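Local atomic coordinates of Plm1 (Streptomyces sp. HK803, PDB entry 4HXY), a protein that probably reduces the beta-keto group of a polyketide intermediate with NADPH, as the ketoreductase domain of the first module in phoslactomycin biosynthesis. Residues T183-T196 against V207-S220. Residues are numbered along the deposited sequence; the frame is centred on the assembly and turned at random.
Sequences TWTPKGTVLITGGT and VAEQGSADRILLLS. With NDP (NADPH dihydro-nicotinamide-adenine-dinucleotide phosphate), chain C.
Gly188 O is gripped by two backbone amides, Asp214 N at 2.9 Å and Arg215 N at 3.1 Å, both arriving from the same face of its carbonyl plane. From this fork the strands 189-193 and 215-220 run parallel, their axes 4.7 Å apart and 17° askew. Val190 and Ile192 supply the next rungs: each donates its N-H to one residue of the partner strand and accepts from another, with N-H...O angles of 170° or more. Ahead of the fork, Ser212 OG donates to Pro186 O at 2.7 Å; its chi1 of 56° tucks the hydroxyl between the backbone N and carbonyl carbon, turned to that oxygen. Val207 wedges CG2 obliquely against Trp184 CZ3 (3.8 Å), while its CG1 meets Pro186 CG and Val190 CG2. Gln210 lays its bent chain across Thr183 and Thr185, with CG 3.5 Å from Trp184 O and CD beside Thr183 CG2; a water donates to both Gln210 OE1 and Trp184 O. With an alanine in place of Gln210 the amide is gone, which is likely to leave that water without one of its acceptors and the methyls of Thr183 and Thr185 less covered. At the far end Thr196 OG1 and Ser220 OG share a hydrogen bond of 2.8 Å beside the NADPH ribose and phosphate, and Leu219 CD2 lies 3.8 Å from adenine C2A. Strand 189-193, helix 198-210 and strand 215-220 form the first beta-alpha-beta unit of the NADPH-binding Rossmann fold; strands 270-275 and 242-247 flank the pair, and helix 253-265 packs on Leu217 and Leu219.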
ATOM      1  N   THR A 183     -19.609 -11.832  14.609  1.00 12.98           N
ATOM      2  CA  THR A 183     -20.163 -10.636  13.986  1.00 12.02           C
ATOM      3  C   THR A 183     -19.424  -9.381  14.446  1.00 10.69           C
ATOM      4  O   THR A 183     -19.153  -9.243  15.619  1.00 10.41           O
ATOM      5  CB  THR A 183     -21.643 -10.512  14.418  1.00 12.31           C
ATOM      6  OG1 THR A 183     -22.353 -11.668  13.946  1.00 15.19           O
ATOM      7  CG2 THR A 183     -22.288  -9.257  13.853  1.00 12.90           C
ATOM      8  N   TRP A 184     -19.119  -8.462  13.528  1.00  9.68           N
ATOM      9  CA  TRP A 184     -18.519  -7.183  13.886  1.00  9.20           C
ATOM     10  C   TRP A 184     -19.584  -6.279  14.509  1.00  9.21           C
ATOM     11  O   TRP A 184     -20.589  -5.995  13.869  1.00  9.35           O
ATOM     12  CB  TRP A 184     -17.907  -6.511  12.644  1.00  9.58           C
ATOM     13  CG  TRP A 184     -17.140  -5.267  12.960  1.00 10.59           C
ATOM     14  CD1 TRP A 184     -16.303  -5.052  14.022  1.00 12.56           C
ATOM     15  CD2 TRP A 184     -17.147  -4.061  12.203  1.00 13.02           C
ATOM     16  NE1 TRP A 184     -15.778  -3.770  13.955  1.00 13.71           N
ATOM     17  CE2 TRP A 184     -16.278  -3.158  12.841  1.00 12.89           C
ATOM     18  CE3 TRP A 184     -17.799  -3.665  11.033  1.00 14.42           C
ATOM     19  CZ2 TRP A 184     -16.058  -1.866  12.352  1.00 15.63           C
ATOM     20  CZ3 TRP A 184     -17.580  -2.369  10.556  1.00 15.81           C
ATOM     21  CH2 TRP A 184     -16.724  -1.505  11.217  1.00 14.87           C
ATOM     22  N   THR A 185     -19.349  -5.843  15.744  1.00  8.80           N
ATOM     23  CA  THR A 185     -20.332  -5.044  16.500  1.00  8.73           C
ATOM     24  C   THR A 185     -19.648  -3.823  17.095  1.00  8.72           C
ATOM     25  O   THR A 185     -19.478  -3.713  18.309  1.00  9.36           O
ATOM     26  CB  THR A 185     -21.018  -5.878  17.596  1.00  8.88           C
ATOM     27  OG1 THR A 185     -20.033  -6.419  18.483  1.00  9.38           O
ATOM     28  CG2 THR A 185     -21.865  -6.997  17.002  1.00 10.24           C
ATOM     29  N   PRO A 186     -19.247  -2.874  16.229  1.00  8.12           N
ATOM     30  CA  PRO A 186     -18.569  -1.687  16.723  1.00  8.49           C
ATOM     31  C   PRO A 186     -19.455  -0.850  17.632  1.00  9.29           C
ATOM     32  O   PRO A 186     -20.657  -0.708  17.370  1.00  9.77           O
ATOM     33  CB  PRO A 186     -18.273  -0.898  15.445  1.00  8.73           C
ATOM     34  CG  PRO A 186     -19.250  -1.365  14.468  1.00  7.86           C
ATOM     35  CD  PRO A 186     -19.489  -2.801  14.778  1.00  9.44           C
ATOM     36  N   LYS A 187     -18.851  -0.298  18.665  1.00 10.10           N
ATOM     37  CA  LYS A 187     -19.576   0.412  19.734  1.00 11.61           C
ATOM     38  C   LYS A 187     -19.184   1.874  19.806  1.00 11.44           C
ATOM     39  O   LYS A 187     -18.121   2.290  19.300  1.00 12.20           O
ATOM     40  CB  LYS A 187     -19.282  -0.274  21.076  1.00 12.70           C
ATOM     41  CG  LYS A 187     -19.835  -1.702  21.115  1.00 16.06           C
ATOM     42  CD  LYS A 187     -19.289  -2.505  22.254  1.00 19.47           C
ATOM     43  CE  LYS A 187     -19.627  -3.966  22.068  1.00 22.94           C
ATOM     44  NZ  LYS A 187     -18.921  -4.610  20.920  1.00 24.66           N
ATOM     45  N   GLY A 188     -20.038   2.671  20.450  1.00 10.76           N
ATOM     46  CA  GLY A 188     -19.722   4.072  20.668  1.00  9.95           C
ATOM     47  C   GLY A 188     -19.782   4.856  19.379  1.00  9.46           C
ATOM     48  O   GLY A 188     -20.700   4.660  18.576  1.00  9.37           O
ATOM     49  N   THR A 189     -18.788   5.730  19.191  1.00  8.94           N
ATOM     50  CA  THR A 189     -18.696   6.575  18.001  1.00  9.11           C
ATOM     51  C   THR A 189     -17.810   5.921  16.938  1.00  9.02           C
ATOM     52  O   THR A 189     -16.640   5.597  17.209  1.00 10.00           O
ATOM     53  CB  THR A 189     -18.151   7.945  18.372  1.00  9.37           C
ATOM     54  OG1 THR A 189     -19.083   8.564  19.283  1.00  9.40           O
ATOM     55  CG2 THR A 189     -17.979   8.830  17.160  1.00  9.50           C
ATOM     56  N   VAL A 190     -18.391   5.736  15.753  1.00  8.23           N
ATOM     57  CA  VAL A 190     -17.714   5.138  14.604  1.00  7.77           C
ATOM     58  C   VAL A 190     -17.460   6.266  13.613  1.00  8.35           C
ATOM     59  O   VAL A 190     -18.405   6.938  13.186  1.00  8.84           O
ATOM     60  CB  VAL A 190     -18.586   4.050  13.966  1.00  7.21           C
ATOM     61  CG1 VAL A 190     -17.889   3.407  12.773  1.00  6.12           C
ATOM     62  CG2 VAL A 190     -18.902   2.973  14.993  1.00  7.31           C
ATOM     63  N   LEU A 191     -16.187   6.491  13.287  1.00  7.53           N
ATOM     64  CA  LEU A 191     -15.773   7.534  12.350  1.00  7.66           C
ATOM     65  C   LEU A 191     -15.377   6.877  11.030  1.00  7.73           C
ATOM     66  O   LEU A 191     -14.465   6.071  10.993  1.00  8.88           O
ATOM     67  CB  LEU A 191     -14.611   8.336  12.933  1.00  8.18           C
ATOM     68  CG  LEU A 191     -13.969   9.394  12.035  1.00  9.09           C
ATOM     69  CD1 LEU A 191     -15.001  10.486  11.739  1.00 10.43           C
ATOM     70  CD2 LEU A 191     -12.708   9.953  12.703  1.00 12.48           C
ATOM     71  N   ILE A 192     -16.058   7.244   9.954  1.00  7.58           N
ATOM     72  CA  ILE A 192     -15.791   6.674   8.650  1.00  7.06           C
ATOM     73  C   ILE A 192     -15.288   7.793   7.738  1.00  7.36           C
ATOM     74  O   ILE A 192     -16.055   8.661   7.322  1.00  7.79           O
ATOM     75  CB  ILE A 192     -17.030   5.974   8.060  1.00  6.71           C
ATOM     76  CG1 ILE A 192     -17.579   4.907   9.023  1.00  7.23           C
ATOM     77  CG2 ILE A 192     -16.688   5.370   6.690  1.00  8.42           C
ATOM     78  CD1 ILE A 192     -18.929   4.294   8.611  1.00  7.95           C
ATOM     79  N   THR A 193     -13.990   7.805   7.468  1.00  7.06           N
ATOM     80  CA  THR A 193     -13.439   8.840   6.587  1.00  6.80           C
ATOM     81  C   THR A 193     -13.741   8.403   5.158  1.00  6.93           C
ATOM     82  O   THR A 193     -13.800   7.212   4.860  1.00  5.40           O
ATOM     83  CB  THR A 193     -11.923   9.069   6.794  1.00  7.70           C
ATOM     84  OG1 THR A 193     -11.215   7.958   6.225  1.00  6.33           O
ATOM     85  CG2 THR A 193     -11.569   9.283   8.308  1.00  6.39           C
ATOM     86  N   GLY A 194     -13.969   9.366   4.262  1.00  7.14           N
ATOM     87  CA  GLY A 194     -14.567   9.063   2.979  1.00  7.52           C
ATOM     88  C   GLY A 194     -15.972   8.477   3.109  1.00  7.84           C
ATOM     89  O   GLY A 194     -16.411   7.733   2.247  1.00  7.80           O
ATOM     90  N   GLY A 195     -16.658   8.818   4.195  1.00  8.65           N
ATOM     91  CA  GLY A 195     -17.900   8.143   4.593  1.00  8.84           C
ATOM     92  C   GLY A 195     -19.087   8.411   3.676  1.00  9.51           C
ATOM     93  O   GLY A 195     -20.012   7.623   3.645  1.00  8.12           O
ATOM     94  N   THR A 196     -19.037   9.500   2.908  1.00 10.11           N
ATOM     95  CA  THR A 196     -20.095   9.812   1.937  1.00 10.65           C
ATOM     96  C   THR A 196     -19.761   9.282   0.540  1.00 11.13           C
ATOM     97  O   THR A 196     -20.565   9.407  -0.386  1.00 11.33           O
ATOM     98  CB  THR A 196     -20.330  11.315   1.847  1.00 10.65           C
ATOM     99  OG1 THR A 196     -19.076  11.986   1.657  1.00  9.77           O
ATOM    100  CG2 THR A 196     -21.004  11.860   3.140  1.00 11.73           C
ATOM    101  N   VAL A 207     -22.742  -0.874   9.408  1.00 10.35           N
ATOM    102  CA  VAL A 207     -22.632  -0.527  10.825  1.00 10.93           C
ATOM    103  C   VAL A 207     -24.007  -0.198  11.390  1.00 11.26           C
ATOM    104  O   VAL A 207     -24.380  -0.670  12.471  1.00 11.38           O
ATOM    105  CB  VAL A 207     -21.670   0.664  11.023  1.00 10.49           C
ATOM    106  CG1 VAL A 207     -21.686   1.152  12.487  1.00 11.63           C
ATOM    107  CG2 VAL A 207     -20.284   0.271  10.625  1.00 11.99           C
ATOM    108  N   ALA A 208     -24.761   0.602  10.652  1.00 11.42           N
ATOM    109  CA  ALA A 208     -26.085   1.039  11.103  1.00 12.29           C
ATOM    110  C   ALA A 208     -27.023  -0.149  11.295  1.00 12.90           C
ATOM    111  O   ALA A 208     -27.717  -0.263  12.320  1.00 13.83           O
ATOM    112  CB  ALA A 208     -26.662   2.028  10.116  1.00 11.42           C
ATOM    113  N   GLU A 209     -27.025  -1.042  10.314  1.00 13.45           N
ATOM    114  CA  GLU A 209     -27.825  -2.280  10.353  1.00 14.41           C
ATOM    115  C   GLU A 209     -27.541  -3.172  11.571  1.00 14.45           C
ATOM    116  O   GLU A 209     -28.434  -3.877  12.073  1.00 15.09           O
ATOM    117  CB  GLU A 209     -27.578  -3.084   9.066  1.00 15.37           C
ATOM    118  CG  GLU A 209     -28.326  -2.540   7.866  1.00 19.21           C
ATOM    119  CD  GLU A 209     -27.760  -3.029   6.535  1.00 24.56           C
ATOM    120  OE1 GLU A 209     -27.097  -4.092   6.506  1.00 27.84           O
ATOM    121  OE2 GLU A 209     -27.970  -2.326   5.518  1.00 27.31           O
ATOM    122  N   GLN A 210     -26.305  -3.161  12.049  1.00 13.78           N
ATOM    123  CA  GLN A 210     -25.915  -4.003  13.164  1.00 13.28           C
ATOM    124  C   GLN A 210     -26.554  -3.564  14.473  1.00 13.24           C
ATOM    125  O   GLN A 210     -26.807  -4.366  15.371  1.00 13.10           O
ATOM    126  CB  GLN A 210     -24.392  -3.991  13.313  1.00 13.49           C
ATOM    127  CG  GLN A 210     -23.879  -5.010  14.272  1.00 14.68           C
ATOM    128  CD  GLN A 210     -24.464  -6.389  14.010  1.00 16.90           C
ATOM    129  OE1 GLN A 210     -24.439  -6.874  12.869  1.00 20.11           O
ATOM    130  NE2 GLN A 210     -24.986  -7.029  15.057  1.00 18.60           N
ATOM    131  N   GLY A 211     -26.773  -2.270  14.601  1.00 13.25           N
ATOM    132  CA  GLY A 211     -27.454  -1.748  15.781  1.00 13.26           C
ATOM    133  C   GLY A 211     -26.593  -1.795  17.025  1.00 13.38           C
ATOM    134  O   GLY A 211     -27.117  -1.884  18.144  1.00 16.10           O
ATOM    135  N   SER A 212     -25.272  -1.748  16.837  1.00 11.06           N
ATOM    136  CA  SER A 212     -24.319  -1.815  17.943  1.00  9.93           C
ATOM    137  C   SER A 212     -23.734  -0.474  18.374  1.00  9.10           C
ATOM    138  O   SER A 212     -23.263  -0.340  19.499  1.00  9.11           O
ATOM    139  CB  SER A 212     -23.164  -2.756  17.556  1.00  9.55           C
ATOM    140  OG  SER A 212     -22.554  -2.338  16.341  1.00  9.47           O
ATOM    141  N   ALA A 213     -23.681   0.487  17.464  1.00  8.93           N
ATOM    142  CA  ALA A 213     -23.036   1.768  17.727  1.00  8.39           C
ATOM    143  C   ALA A 213     -23.991   2.804  18.301  1.00  8.45           C
ATOM    144  O   ALA A 213     -25.207   2.727  18.091  1.00  8.49           O
ATOM    145  CB  ALA A 213     -22.380   2.324  16.448  1.00  8.85           C
ATOM    146  N   ASP A 214     -23.422   3.790  18.995  1.00  8.06           N
ATOM    147  CA  ASP A 214     -24.188   4.972  19.439  1.00  9.02           C
ATOM    148  C   ASP A 214     -24.264   6.061  18.366  1.00  9.08           C
ATOM    149  O   ASP A 214     -25.303   6.699  18.212  1.00  9.16           O
ATOM    150  CB  ASP A 214     -23.555   5.578  20.695  1.00  9.29           C
ATOM    151  CG  ASP A 214     -23.766   4.733  21.947  1.00 10.08           C
ATOM    152  OD1 ASP A 214     -24.744   3.935  21.996  1.00 10.23           O
ATOM    153  OD2 ASP A 214     -22.928   4.863  22.891  1.00 12.93           O
ATOM    154  N   ARG A 215     -23.167   6.279  17.642  1.00  9.21           N
ATOM    155  CA  ARG A 215     -23.030   7.398  16.699  1.00  9.83           C
ATOM    156  C   ARG A 215     -22.210   6.980  15.495  1.00  9.46           C
ATOM    157  O   ARG A 215     -21.173   6.351  15.656  1.00  9.89           O
ATOM    158  CB  ARG A 215     -22.298   8.566  17.327  1.00 10.62           C
ATOM    159  CG  ARG A 215     -22.963   9.169  18.493  1.00 13.83           C
ATOM    160  CD  ARG A 215     -22.420  10.555  18.686  1.00 16.75           C
ATOM    161  NE  ARG A 215     -22.845  11.077  19.980  1.00 19.63           N
ATOM    162  CZ  ARG A 215     -22.558  12.293  20.413  1.00 19.81           C
ATOM    163  NH1 ARG A 215     -21.848  13.123  19.647  1.00 19.04           N
ATOM    164  NH2 ARG A 215     -22.987  12.670  21.608  1.00 20.48           N
ATOM    165  N   ILE A 216     -22.675   7.356  14.311  1.00  9.25           N
ATOM    166  CA  ILE A 216     -21.942   7.117  13.074  1.00  9.60           C
ATOM    167  C   ILE A 216     -21.626   8.468  12.443  1.00 10.06           C
ATOM    168  O   ILE A 216     -22.532   9.258  12.168  1.00  9.34           O
ATOM    169  CB  ILE A 216     -22.738   6.219  12.118  1.00  9.99           C
ATOM    170  CG1 ILE A 216     -23.006   4.872  12.775  1.00 11.44           C
ATOM    171  CG2 ILE A 216     -21.970   6.016  10.796  1.00 10.72           C
ATOM    172  CD1 ILE A 216     -24.043   4.036  12.055  1.00 13.94           C
ATOM    173  N   LEU A 217     -20.342   8.754  12.281  1.00  9.75           N
ATOM    174  CA  LEU A 217     -19.883  10.016  11.704  1.00 10.60           C
ATOM    175  C   LEU A 217     -19.234   9.744  10.347  1.00 10.07           C
ATOM    176  O   LEU A 217     -18.277   8.959  10.247  1.00  9.76           O
ATOM    177  CB  LEU A 217     -18.889  10.698  12.624  1.00 11.84           C
ATOM    178  CG  LEU A 217     -19.366  11.201  13.998  1.00 15.11           C
ATOM    179  CD1 LEU A 217     -18.368  12.209  14.505  1.00 19.22           C
ATOM    180  CD2 LEU A 217     -20.735  11.844  13.917  1.00 18.97           C
ATOM    181  N   LEU A 218     -19.769  10.397   9.317  1.00  9.02           N
ATOM    182  CA  LEU A 218     -19.280  10.253   7.950  1.00  9.60           C
ATOM    183  C   LEU A 218     -18.465  11.500   7.652  1.00  9.41           C
ATOM    184  O   LEU A 218     -18.988  12.623   7.684  1.00 11.17           O
ATOM    185  CB  LEU A 218     -20.422  10.132   6.964  1.00  9.43           C
ATOM    186  CG  LEU A 218     -21.479   9.065   7.208  1.00 10.27           C
ATOM    187  CD1 LEU A 218     -22.473   9.136   6.072  1.00 11.63           C
ATOM    188  CD2 LEU A 218     -20.890   7.645   7.340  1.00  9.89           C
ATOM    189  N   LEU A 219     -17.176  11.320   7.419  1.00  8.39           N
ATOM    190  CA  LEU A 219     -16.261  12.461   7.234  1.00  8.61           C
ATOM    191  C   LEU A 219     -15.755  12.524   5.797  1.00  9.12           C
ATOM    192  O   LEU A 219     -15.281  11.529   5.246  1.00  8.72           O
ATOM    193  CB  LEU A 219     -15.076  12.327   8.195  1.00  8.50           C
ATOM    194  CG  LEU A 219     -14.036  13.450   8.220  1.00  9.69           C
ATOM    195  CD1 LEU A 219     -13.379  13.554   9.593  1.00 12.00           C
ATOM    196  CD2 LEU A 219     -12.975  13.193   7.151  1.00 12.29           C
ATOM    197  N   SER A 220     -15.843  13.711   5.202  1.00  8.31           N
ATOM    198  CA  SER A 220     -15.357  13.938   3.831  1.00  8.75           C
ATOM    199  C   SER A 220     -15.238  15.438   3.677  1.00  9.31           C
ATOM    200  O   SER A 220     -15.727  16.174   4.527  1.00  7.59           O
ATOM    201  CB  SER A 220     -16.277  13.334   2.802  1.00  8.81           C
ATOM    202  OG  SER A 220     -17.537  14.003   2.742  1.00  9.65           O
TER
HETATM  203  PA  NDP C 501     -14.936   7.408  -3.552  1.00 12.23           P
HETATM  204  O1A NDP C 501     -16.387   7.170  -3.804  1.00 13.80           O
HETATM  205  O2A NDP C 501     -14.224   8.428  -4.389  1.00 11.30           O
HETATM  206  O5B NDP C 501     -14.730   7.789  -2.015  1.00 11.19           O
HETATM  207  C5B NDP C 501     -13.562   8.466  -1.600  1.00 12.82           C
HETATM  208  C4B NDP C 501     -13.932   9.390  -0.477  1.00 11.40           C
HETATM  209  O4B NDP C 501     -12.783  10.053   0.012  1.00  8.96           O
HETATM  210  C3B NDP C 501     -14.883  10.485  -0.898  1.00 13.42           C
HETATM  211  O3B NDP C 501     -15.958  10.517   0.062  1.00 15.33           O
HETATM  212  C2B NDP C 501     -14.075  11.761  -0.838  1.00 10.16           C
HETATM  213  O2B NDP C 501     -15.011  12.774  -0.530  1.00 11.30           O
HETATM  214  C1B NDP C 501     -13.097  11.403   0.277  1.00  9.11           C
HETATM  215  N9A NDP C 501     -11.889  12.215   0.369  1.00  7.70           N
HETATM  216  C8A NDP C 501     -10.919  12.416  -0.589  1.00  7.49           C
HETATM  217  N7A NDP C 501      -9.985  13.256  -0.094  1.00  7.76           N
HETATM  218  C5A NDP C 501     -10.335  13.579   1.193  1.00  7.73           C
HETATM  219  C6A NDP C 501      -9.762  14.373   2.172  1.00  6.52           C
HETATM  220  N6A NDP C 501      -8.625  15.045   2.022  1.00  6.73           N
HETATM  221  N1A NDP C 501     -10.419  14.489   3.384  1.00  7.17           N
HETATM  222  C2A NDP C 501     -11.600  13.799   3.628  1.00  5.95           C
HETATM  223  N3A NDP C 501     -12.182  13.014   2.665  1.00  7.42           N
HETATM  224  C4A NDP C 501     -11.535  12.913   1.472  1.00  8.44           C
HETATM  225  O3  NDP C 501     -14.094   6.043  -3.697  1.00 11.17           O
HETATM  226  PN  NDP C 501     -14.475   4.592  -3.184  1.00 12.40           P
HETATM  227  O1N NDP C 501     -14.442   3.707  -4.370  1.00 15.38           O
HETATM  228  O2N NDP C 501     -15.657   4.554  -2.301  1.00 14.07           O
HETATM  229  O5D NDP C 501     -13.162   4.142  -2.391  1.00 15.12           O
HETATM  230  C5D NDP C 501     -12.953   4.491  -1.047  1.00 14.82           C
HETATM  231  C4D NDP C 501     -11.644   3.869  -0.592  1.00 12.35           C
HETATM  232  O4D NDP C 501     -11.592   2.498  -0.947  1.00 11.63           O
HETATM  233  C3D NDP C 501     -10.447   4.520  -1.245  1.00 12.04           C
HETATM  234  O3D NDP C 501      -9.483   4.793  -0.275  1.00 14.77           O
HETATM  235  C2D NDP C 501      -9.919   3.483  -2.214  1.00 12.84           C
HETATM  236  O2D NDP C 501      -8.527   3.583  -2.435  1.00 14.33           O
HETATM  237  C1D NDP C 501     -10.361   2.188  -1.564  1.00 12.33           C
HETATM  238  N1N NDP C 501     -10.575   1.122  -2.551  1.00 11.07           N
HETATM  239  C2N NDP C 501     -11.644   1.160  -3.401  1.00  9.58           C
HETATM  240  C3N NDP C 501     -11.789   0.252  -4.452  1.00 10.59           C
HETATM  241  C7N NDP C 501     -12.986   0.249  -5.322  1.00 11.03           C
HETATM  242  O7N NDP C 501     -13.105  -0.829  -6.170  1.00 11.88           O
HETATM  243  N7N NDP C 501     -13.898   1.208  -5.369  1.00 12.14           N
HETATM  244  C4N NDP C 501     -10.924  -0.979  -4.440  1.00  9.76           C
HETATM  245  C5N NDP C 501      -9.796  -0.928  -3.464  1.00  9.96           C
HETATM  246  C6N NDP C 501      -9.678   0.096  -2.553  1.00 10.14           C
HETATM  247  P2B NDP C 501     -14.701  14.335  -0.686  1.00 13.15           P
HETATM  248  O1X NDP C 501     -16.028  15.008  -0.418  1.00 13.44           O
HETATM  249  O2X NDP C 501     -14.181  14.649  -2.095  1.00 13.76           O
HETATM  250  O3X NDP C 501     -13.657  14.746   0.269  1.00 10.20           O
HETATM  251  O   HOH W   1     -22.208  -6.243  11.409  1.00 43.78           O
HETATM  252  O   HOH W   2     -22.446   1.644  21.366  1.00 12.56           O